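Long-range contacts in NADP-dependent glyceraldehyde-3-phosphate dehydrogenase (Bacillus halodurans, PDB 3PRL), which probably catalyses the NADP-dependent, non-phosphorylating oxidation of glyceraldehyde 3-phosphate, as a member of the aldehyde dehydrogenase family: residues Pro161-Val166 / Gln291-Ile296; Gly261-Ala266 / Glu385-Pro390; Ser287-Arg292 / Ala329-Val334. One frame throughout, in Å; residues are numbered along the deposited sequence.

Overall arrangement
Interactions 1 and 2 illustrate how an active site is assembled from loops distant in sequence; interaction 3 joins the turn before the cysteine loop to the loop entering helix 337-352. From the N terminus, the loop after strand 144-159 (161-166) opens interaction 1, and 261-266, leading into strand 264-268, opens interaction 2. After helix 274-286, residues 287-292 open interaction 3, while the overlapping 291-296 closes interaction 1. Residues 329-334 close interaction 3, and 385-390 close interaction 2 last. Interactions 1 and 2 cross, interaction 3 nests inside interaction 2, and interactions 1 and 3 share Gln291 and Arg292. Together they tie the cofactor-binding loop to helix 337-352 and to the loops around strands 264-268, 296-302 and 391-397.

Interaction 1 (Pro161-Val166 / Gln291-Ile296); sequences PFNYPV and QRCTAI
Arg292 and Tyr164 meet end to edge: the NE-H of Arg292 donates to the phenol oxygen OH of Tyr164 at 3.0 Å, with an N-H...O angle of 153°. The oxygen lies almost exactly in the guanidinium plane, whereas the plane of the tyrosine ring is turned 64° from it. The bend at chi3 (77°) turns NE toward the hydroxyl, while CG and CD of Arg292 lie alongside it, 3.5 and 3.6 Å from Tyr164 OH. One face of the guanidinium is taken by the carbonyl oxygen of Thr294, while the face of the Tyr164 ring forms a cation-pi contact with Lys101. Replacing Arg292 by an alanine would remove NE and is likely to leave the Tyr164 hydroxyl without this donor and without the packing of CG and CD.

Phe162 comes to the same loop with a different partner. Its rim atoms CE1 and CZ each lie 3.9 Å from OE1 of Gln291, and the two side chains cross at about a right angle. That oxygen is engaged elsewhere by the backbone N-H of Ile335, so the ring packs against an amide already fixed in place.

Between these two aromatics, the amide of Asn163 points at the backbone of Gln291 and Arg292; its very short approach to the carbonyl of Gln291 makes its exact placement doubtful. Its other end, OD1, lies 4.0 Å from SG of Cys293 and 4.1 Å from the backbone N of Cys293. Phe162 belongs to the NADP site, and Cys293 falls in the cysteine signature of the family. Although its NH2 is modelled toward Gln291 O, Asn163 probably corresponds, with the backbone N of Cys293, to the pair forming the oxyanion hole in related aldehyde dehydrogenases.

Interaction 2 (Gly261-Ala266 / Glu385-Pro390); sequences GGKDPA and EEPFGP
Lys263 and Glu386 bring their CA atoms within 5.8 Å of each other where the extended backbone of Gly261-Lys263, on its way into strand 264-268, passes the irregular loop 385-390. The two sequences, GGK and EEPFGP, belong to the catalytic domain of the aldehyde dehydrogenase fold, and their meeting is a good example of a carboxylate holding two loops together.

Glu386 supplies one half of the contact. With CG anti to the backbone N and the rest of the chain extended, the side chain runs along the glycine backbone, CB of Glu386 lying 3.4 Å from the carbonyl oxygen of Gly262. Its OE2 receives the backbone N-H of Gly262 at 3.1 Å, a nearly straight bond of 173° that arrives from well above the carboxylate plane, 65° out of it. The same OE2 forms a salt bridge with Lys297, whose NZ also binds the carbonyl oxygen of Gly262 and reaches those of Arg292 and Cys293 in the cysteine loop. The other oxygen, OE1 of Glu386, sits 3.4 Å from CA of Gly261, where a side chain would collide with it. In relatives, the glutamate of this EEPFGP sequence contacts the ribose next to the nicotinamide, and a similar role for Glu386 is plausible.

Lys263 reaches over the 385-386 peptide. Its chain bends at chi2 (84°) and is straight beyond, which carries NZ of Lys263 to the carbonyl oxygen of Glu385 at 2.9 Å, above the carbonyl plane. The same ammonium is also bound, more strongly, by Val382 O, while the carboxylate of Glu385 turns to Arg381. Pro387 borders the same group, its CG and CD each 3.7 Å from NZ of Lys263.

Interaction 3 (Ser287-Arg292 / Ala329-Val334); sequences SYSGQR and ADITPV
In the catalytic domain, the tight turn that follows helix 274-286 and leads toward the cysteine loop packs against the loop entering helix 337-352, and Ser289 makes the central contact with Ile331 and Thr332. Its hydroxyl OG donates to the carbonyl oxygen of Thr332 at 2.8 Å, approaching only 15° out of the carbonyl plane. The torsion that sets OG anti to the carbonyl carbon (chi1 -68°) turns it toward this oxygen, and the methyl CG2 of Ile331 packs beside it, 3.3 Å from OG of Ser289. The hydroxyl of Thr332 itself turns elsewhere, to the carbonyl of Ala100.

Ser289 is presented by an unusual backbone. Tyr288, Ser289 and Gly290 all have positive phi, giving a short left-handed turn in which the N-H of Gly290 meets Ser287 O and that of Gln291 meets Tyr288 O. At Gly290 a side chain would be jammed against the preceding carbonyl oxygen. The turn ends in an inverse gamma turn centred on Gln291, which sends its extended side chain back toward the second loop.

There Gln291 crosses Val334 at about a right angle. OE1 of Gln291 lies 3.3 Å from CA and 3.5 Å from CB of Val334. The amide nitrogen NE2 points the other way: it bonds weakly to the carbonyl oxygen of Tyr288 and sits 3.5 Å above one face of the Tyr288 ring, offset toward its rim. The ring's own hydroxyl binds Val99 O. Val334 also packs against Ser339, Ala340 and Ile343 of helix 337-352, and the neighbouring carbonyl oxygen of Pro333 is buried without a partner in the model.

Interaction 1 (Pro161-Val166 / Gln291-Ile296)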
loop_
_atom_site.group_PDB
_atom_site.type_symbol
_atom_site.label_atom_id
_atom_site.label_comp_id
_atom_site.label_asym_id
_atom_site.label_seq_id
_atom_site.Cartn_x
_atom_site.Cartn_y
_atom_site.Cartn_z
ATOM N N PRO D 161 24.393 0.419 21.354
ATOM C CA PRO D 161 25.470 1.308 21.811
ATOM C C PRO D 161 25.277 1.814 23.252
ATOM O O PRO D 161 24.295 1.453 23.892
ATOM C CB PRO D 161 25.356 2.475 20.836
ATOM C CG PRO D 161 23.871 2.583 20.590
ATOM C CD PRO D 161 23.245 1.211 20.864
ATOM N N PHE D 162 26.218 2.629 23.751
ATOM C CA PHE D 162 26.121 3.256 25.079
ATOM C C PHE D 162 25.240 4.510 25.023
ATOM O O PHE D 162 24.621 4.894 26.015
ATOM C CB PHE D 162 27.522 3.600 25.632
ATOM C CG PHE D 162 28.106 4.879 25.084
ATOM C CD1 PHE D 162 27.736 6.119 25.621
ATOM C CD2 PHE D 162 29.026 4.843 24.030
ATOM C CE1 PHE D 162 28.260 7.320 25.107
ATOM C CE2 PHE D 162 29.561 6.033 23.512
ATOM C CZ PHE D 162 29.167 7.282 24.064
ATOM N N ASN D 163 25.295 5.156 23.857
ATOM C CA ASN D 163 24.420 6.200 23.329
ATOM C C ASN D 163 23.034 6.191 23.976
ATOM O O ASN D 163 22.641 7.104 24.710
ATOM C CB ASN D 163 24.232 5.850 21.820
ATOM C CG ASN D 163 24.504 7.003 20.862
ATOM O OD1 ASN D 163 24.260 6.867 19.651
ATOM N ND2 ASN D 163 25.047 8.101 21.354
ATOM N N TYR D 164 22.293 5.138 23.654
ATOM C CA TYR D 164 20.900 4.970 24.033
ATOM C C TYR D 164 20.750 3.488 24.352
ATOM O O TYR D 164 20.430 2.700 23.487
ATOM C CB TYR D 164 19.975 5.360 22.872
ATOM C CG TYR D 164 20.008 6.821 22.461
ATOM C CD1 TYR D 164 19.019 7.705 22.888
ATOM C CD2 TYR D 164 21.010 7.314 21.617
ATOM C CE1 TYR D 164 19.042 9.055 22.512
ATOM C CE2 TYR D 164 21.043 8.662 21.221
ATOM C CZ TYR D 164 20.047 9.528 21.682
ATOM O OH TYR D 164 20.059 10.861 21.313
ATOM N N PRO D 165 21.011 3.103 25.601
ATOM C CA PRO D 165 21.121 1.687 25.939
ATOM C C PRO D 165 19.777 1.000 26.280
ATOM O O PRO D 165 19.750 -0.198 26.554
ATOM C CB PRO D 165 22.053 1.713 27.141
ATOM C CG PRO D 165 21.728 3.004 27.819
ATOM C CD PRO D 165 21.327 3.976 26.755
ATOM N N VAL D 166 18.687 1.756 26.279
ATOM C CA VAL D 166 17.358 1.182 26.405
ATOM C C VAL D 166 16.674 1.425 25.060
ATOM O O VAL D 166 16.266 0.485 24.376
ATOM C CB VAL D 166 16.598 1.766 27.663
ATOM C CG1 VAL D 166 15.173 1.301 27.734
ATOM C CG2 VAL D 166 17.304 1.321 28.932
ATOM N N GLN D 291 27.348 13.366 22.000
ATOM C CA GLN D 291 27.519 11.913 21.866
ATOM C C GLN D 291 26.328 11.283 21.174
ATOM O O GLN D 291 25.652 10.413 21.718
ATOM C CB GLN D 291 27.777 11.260 23.217
ATOM C CG GLN D 291 29.075 11.743 23.839
ATOM C CD GLN D 291 29.209 11.345 25.274
ATOM O OE1 GLN D 291 30.180 10.703 25.654
ATOM N NE2 GLN D 291 28.233 11.717 26.090
ATOM N N ARG D 292 26.084 11.751 19.953
ATOM C CA ARG D 292 24.950 11.321 19.162
ATOM C C ARG D 292 25.415 11.133 17.739
ATOM O O ARG D 292 26.211 11.940 17.213
ATOM C CB ARG D 292 23.837 12.366 19.230
ATOM C CG ARG D 292 23.157 12.436 20.591
ATOM C CD ARG D 292 22.234 13.645 20.737
ATOM N NE ARG D 292 20.957 13.473 20.056
ATOM C CZ ARG D 292 20.449 14.354 19.194
ATOM N NH1 ARG D 292 21.109 15.479 18.915
ATOM N NH2 ARG D 292 19.281 14.118 18.615
ATOM N N CYS D 293 24.940 10.065 17.114
ATOM C CA CYS D 293 25.273 9.843 15.725
ATOM C C CYS D 293 24.537 10.879 14.900
ATOM O O CYS D 293 25.126 11.492 14.029
ATOM C CB CYS D 293 24.955 8.414 15.295
ATOM S SG CYS D 293 26.036 7.247 16.111
ATOM N N THR D 294 23.254 11.072 15.218
ATOM C CA THR D 294 22.441 12.105 14.613
ATOM C C THR D 294 22.507 13.377 15.475
ATOM O O THR D 294 21.998 13.412 16.599
ATOM C CB THR D 294 20.997 11.633 14.453
ATOM O OG1 THR D 294 20.980 10.231 14.123
ATOM C CG2 THR D 294 20.312 12.415 13.355
ATOM N N ALA D 295 23.151 14.399 14.923
ATOM C CA ALA D 295 23.417 15.671 15.590
ATOM C C ALA D 295 24.162 16.554 14.622
ATOM O O ALA D 295 25.009 16.073 13.870
ATOM C CB ALA D 295 24.268 15.464 16.832
ATOM N N ILE D 296 23.867 17.850 14.668
ATOM C CA ILE D 296 24.600 18.834 13.899
ATOM C C ILE D 296 26.037 18.946 14.451
ATOM O O ILE D 296 26.246 19.180 15.638
ATOM C CB ILE D 296 23.890 20.201 13.954
ATOM C CG1 ILE D 296 22.538 20.154 13.218
ATOM C CG2 ILE D 296 24.816 21.323 13.486
ATOM C CD1 ILE D 296 22.609 20.063 11.713
#

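Interaction 2 (Gly261-Ala266 / Glu385-Pro390)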
loop_
_atom_site.group_PDB
_atom_site.type_symbol
_atom_site.label_atom_id
_atom_site.label_comp_id
_atom_site.label_asym_id
_atom_site.label_seq_id
_atom_site.Cartn_x
_atom_site.Cartn_y
_atom_site.Cartn_z
ATOM N N GLY D 261 28.295 6.399 12.245
ATOM C CA GLY D 261 28.559 7.790 12.565
ATOM C C GLY D 261 28.029 8.813 11.583
ATOM O O GLY D 261 27.715 8.504 10.418
ATOM N N GLY D 262 27.950 10.051 12.064
ATOM C CA GLY D 262 27.518 11.158 11.236
ATOM C C GLY D 262 28.436 12.342 11.381
ATOM O O GLY D 262 29.157 12.467 12.369
ATOM N N LYS D 263 28.443 13.196 10.366
ATOM C CA LYS D 263 28.906 14.572 10.564
ATOM C C LYS D 263 27.847 15.491 9.943
ATOM O O LYS D 263 28.084 16.105 8.889
ATOM C CB LYS D 263 30.300 14.760 9.963
ATOM C CG LYS D 263 31.056 16.029 10.390
ATOM C CD LYS D 263 31.817 15.886 11.717
ATOM C CE LYS D 263 32.656 17.142 11.970
ATOM N NZ LYS D 263 33.446 17.143 13.248
ATOM N N ASP D 264 26.662 15.543 10.564
ATOM C CA ASP D 264 25.536 16.303 9.996
ATOM C C ASP D 264 25.897 17.794 9.860
ATOM O O ASP D 264 26.327 18.416 10.819
ATOM C CB ASP D 264 24.220 16.143 10.808
ATOM C CG ASP D 264 23.777 14.688 10.985
ATOM O OD1 ASP D 264 24.071 13.821 10.120
ATOM O OD2 ASP D 264 23.117 14.403 12.014
ATOM N N PRO D 265 25.758 18.350 8.648
ATOM C CA PRO D 265 25.970 19.787 8.469
ATOM C C PRO D 265 24.733 20.606 8.766
ATOM O O PRO D 265 23.599 20.133 8.583
ATOM C CB PRO D 265 26.310 19.915 6.986
ATOM C CG PRO D 265 25.607 18.714 6.341
ATOM C CD PRO D 265 25.707 17.620 7.360
ATOM N N ALA D 266 24.953 21.828 9.235
ATOM C CA ALA D 266 23.901 22.812 9.288
ATOM C C ALA D 266 24.258 23.807 8.202
ATOM O O ALA D 266 25.364 24.337 8.181
ATOM C CB ALA D 266 23.872 23.477 10.632
ATOM N N GLU D 385 36.158 14.793 11.127
ATOM C CA GLU D 385 36.072 13.694 12.090
ATOM C C GLU D 385 35.008 13.910 13.175
ATOM O O GLU D 385 35.069 14.872 13.952
ATOM C CB GLU D 385 37.429 13.432 12.763
ATOM C CG GLU D 385 38.615 13.241 11.804
ATOM C CD GLU D 385 39.917 12.864 12.521
ATOM O OE1 GLU D 385 39.878 12.429 13.698
ATOM O OE2 GLU D 385 40.986 12.996 11.888
ATOM N N GLU D 386 34.057 12.980 13.241
ATOM C CA GLU D 386 33.044 12.975 14.282
ATOM C C GLU D 386 33.729 12.857 15.654
ATOM O O GLU D 386 34.383 11.862 15.933
ATOM C CB GLU D 386 32.066 11.820 14.050
ATOM C CG GLU D 386 31.061 11.599 15.169
ATOM C CD GLU D 386 30.181 10.370 14.952
ATOM O OE1 GLU D 386 30.726 9.257 14.767
ATOM O OE2 GLU D 386 28.940 10.514 14.990
ATOM N N PRO D 387 33.572 13.887 16.507
ATOM C CA PRO D 387 34.268 14.021 17.782
ATOM C C PRO D 387 33.624 13.176 18.860
ATOM O O PRO D 387 34.304 12.697 19.767
ATOM C CB PRO D 387 34.087 15.509 18.121
ATOM C CG PRO D 387 33.561 16.148 16.854
ATOM C CD PRO D 387 32.745 15.069 16.235
ATOM N N PHE D 388 32.315 12.964 18.729
ATOM C CA PHE D 388 31.514 12.384 19.797
ATOM C C PHE D 388 31.697 13.155 21.124
ATOM O O PHE D 388 31.927 12.573 22.182
ATOM C CB PHE D 388 31.751 10.871 19.911
ATOM C CG PHE D 388 30.483 10.071 19.773
ATOM C CD1 PHE D 388 29.725 10.149 18.602
ATOM C CD2 PHE D 388 30.008 9.289 20.822
ATOM C CE1 PHE D 388 28.538 9.446 18.470
ATOM C CE2 PHE D 388 28.796 8.578 20.698
ATOM C CZ PHE D 388 28.067 8.664 19.531
ATOM N N GLY D 389 31.574 14.476 21.030
ATOM C CA GLY D 389 31.881 15.379 22.145
ATOM C C GLY D 389 31.433 16.813 21.924
ATOM O O GLY D 389 31.135 17.194 20.784
ATOM N N PRO D 390 31.389 17.618 23.011
ATOM C CA PRO D 390 30.721 18.919 23.012
ATOM C C PRO D 390 31.575 19.984 22.337
ATOM O O PRO D 390 32.095 20.891 23.001
ATOM C CB PRO D 390 30.556 19.219 24.498
ATOM C CG PRO D 390 31.717 18.567 25.141
ATOM C CD PRO D 390 32.089 17.372 24.286
#

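Interaction 3 (Ser287-Arg292 / Ala329-Val334)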
loop_
_atom_site.group_PDB
_atom_site.type_symbol
_atom_site.label_atom_id
_atom_site.label_comp_id
_atom_site.label_asym_id
_atom_site.label_seq_id
_atom_site.Cartn_x
_atom_site.Cartn_y
_atom_site.Cartn_z
ATOM N N SER D 287 23.178 18.487 22.558
ATOM C CA SER D 287 22.343 17.488 23.205
ATOM C C SER D 287 23.202 16.292 23.562
ATOM O O SER D 287 23.960 15.803 22.728
ATOM C CB SER D 287 21.211 17.068 22.266
ATOM O OG SER D 287 20.602 15.858 22.689
ATOM N N TYR D 288 23.075 15.827 24.804
ATOM C CA TYR D 288 23.907 14.750 25.358
ATOM C C TYR D 288 25.415 14.946 25.094
ATOM O O TYR D 288 26.152 13.996 24.799
ATOM C CB TYR D 288 23.374 13.366 24.942
ATOM C CG TYR D 288 24.054 12.169 25.587
ATOM C CD1 TYR D 288 24.294 12.115 26.961
ATOM C CD2 TYR D 288 24.423 11.068 24.813
ATOM C CE1 TYR D 288 24.911 10.987 27.545
ATOM C CE2 TYR D 288 25.031 9.958 25.377
ATOM C CZ TYR D 288 25.272 9.915 26.742
ATOM O OH TYR D 288 25.900 8.800 27.279
ATOM N N SER D 289 25.857 16.198 25.245
ATOM C CA SER D 289 27.259 16.610 25.035
ATOM C C SER D 289 27.877 16.201 23.695
ATOM O O SER D 289 29.095 16.023 23.606
ATOM C CB SER D 289 28.160 16.133 26.193
ATOM O OG SER D 289 27.863 16.811 27.407
ATOM N N GLY D 290 27.055 16.053 22.656
ATOM C CA GLY D 290 27.564 15.697 21.319
ATOM C C GLY D 290 27.818 14.211 21.084
ATOM O O GLY D 290 28.442 13.835 20.079
ATOM N N GLN D 291 27.348 13.366 22.000
ATOM C CA GLN D 291 27.519 11.913 21.866
ATOM C C GLN D 291 26.328 11.283 21.174
ATOM O O GLN D 291 25.652 10.413 21.718
ATOM C CB GLN D 291 27.777 11.260 23.217
ATOM C CG GLN D 291 29.075 11.743 23.839
ATOM C CD GLN D 291 29.209 11.345 25.274
ATOM O OE1 GLN D 291 30.180 10.703 25.654
ATOM N NE2 GLN D 291 28.233 11.717 26.090
ATOM N N ARG D 292 26.084 11.751 19.953
ATOM C CA ARG D 292 24.950 11.321 19.162
ATOM C C ARG D 292 25.415 11.133 17.739
ATOM O O ARG D 292 26.211 11.940 17.213
ATOM C CB ARG D 292 23.837 12.366 19.230
ATOM C CG ARG D 292 23.157 12.436 20.591
ATOM C CD ARG D 292 22.234 13.645 20.737
ATOM N NE ARG D 292 20.957 13.473 20.056
ATOM C CZ ARG D 292 20.449 14.354 19.194
ATOM N NH1 ARG D 292 21.109 15.479 18.915
ATOM N NH2 ARG D 292 19.281 14.118 18.615
ATOM N N ALA D 329 22.395 18.744 34.126
ATOM C CA ALA D 329 23.197 19.673 33.320
ATOM C C ALA D 329 23.026 19.399 31.822
ATOM O O ALA D 329 22.780 18.254 31.408
ATOM C CB ALA D 329 24.670 19.600 33.720
ATOM N N ASP D 330 23.128 20.453 31.015
ATOM C CA ASP D 330 23.044 20.321 29.555
ATOM C C ASP D 330 24.265 19.563 29.030
ATOM O O ASP D 330 24.148 18.671 28.172
ATOM C CB ASP D 330 22.957 21.699 28.887
ATOM C CG ASP D 330 21.729 22.486 29.311
ATOM O OD1 ASP D 330 20.598 22.010 29.082
ATOM O OD2 ASP D 330 21.899 23.601 29.855
ATOM N N ILE D 331 25.425 19.926 29.578
ATOM C CA ILE D 331 26.694 19.322 29.247
ATOM C C ILE D 331 27.222 18.501 30.417
ATOM O O ILE D 331 27.669 19.043 31.424
ATOM C CB ILE D 331 27.720 20.399 28.841
ATOM C CG1 ILE D 331 27.090 21.455 27.908
ATOM C CG2 ILE D 331 28.977 19.755 28.254
ATOM C CD1 ILE D 331 26.657 20.942 26.494
ATOM N N THR D 332 27.145 17.185 30.292
ATOM C CA THR D 332 27.710 16.296 31.304
ATOM C C THR D 332 29.002 15.658 30.786
ATOM O O THR D 332 29.376 15.881 29.621
ATOM C CB THR D 332 26.692 15.228 31.787
ATOM O OG1 THR D 332 26.060 14.590 30.670
ATOM C CG2 THR D 332 25.631 15.872 32.672
ATOM N N PRO D 333 29.681 14.860 31.638
ATOM C CA PRO D 333 30.943 14.241 31.243
ATOM C C PRO D 333 30.783 13.274 30.071
ATOM O O PRO D 333 29.743 12.616 29.933
ATOM C CB PRO D 333 31.373 13.481 32.507
ATOM C CG PRO D 333 30.602 14.108 33.626
ATOM C CD PRO D 333 29.304 14.480 33.014
ATOM N N VAL D 334 31.801 13.216 29.217
ATOM C CA VAL D 334 31.800 12.281 28.104
ATOM C C VAL D 334 32.128 10.885 28.618
ATOM O O VAL D 334 32.682 10.724 29.701
ATOM C CB VAL D 334 32.728 12.712 26.934
ATOM C CG1 VAL D 334 32.174 13.960 26.245
ATOM C CG2 VAL D 334 34.157 12.933 27.412
#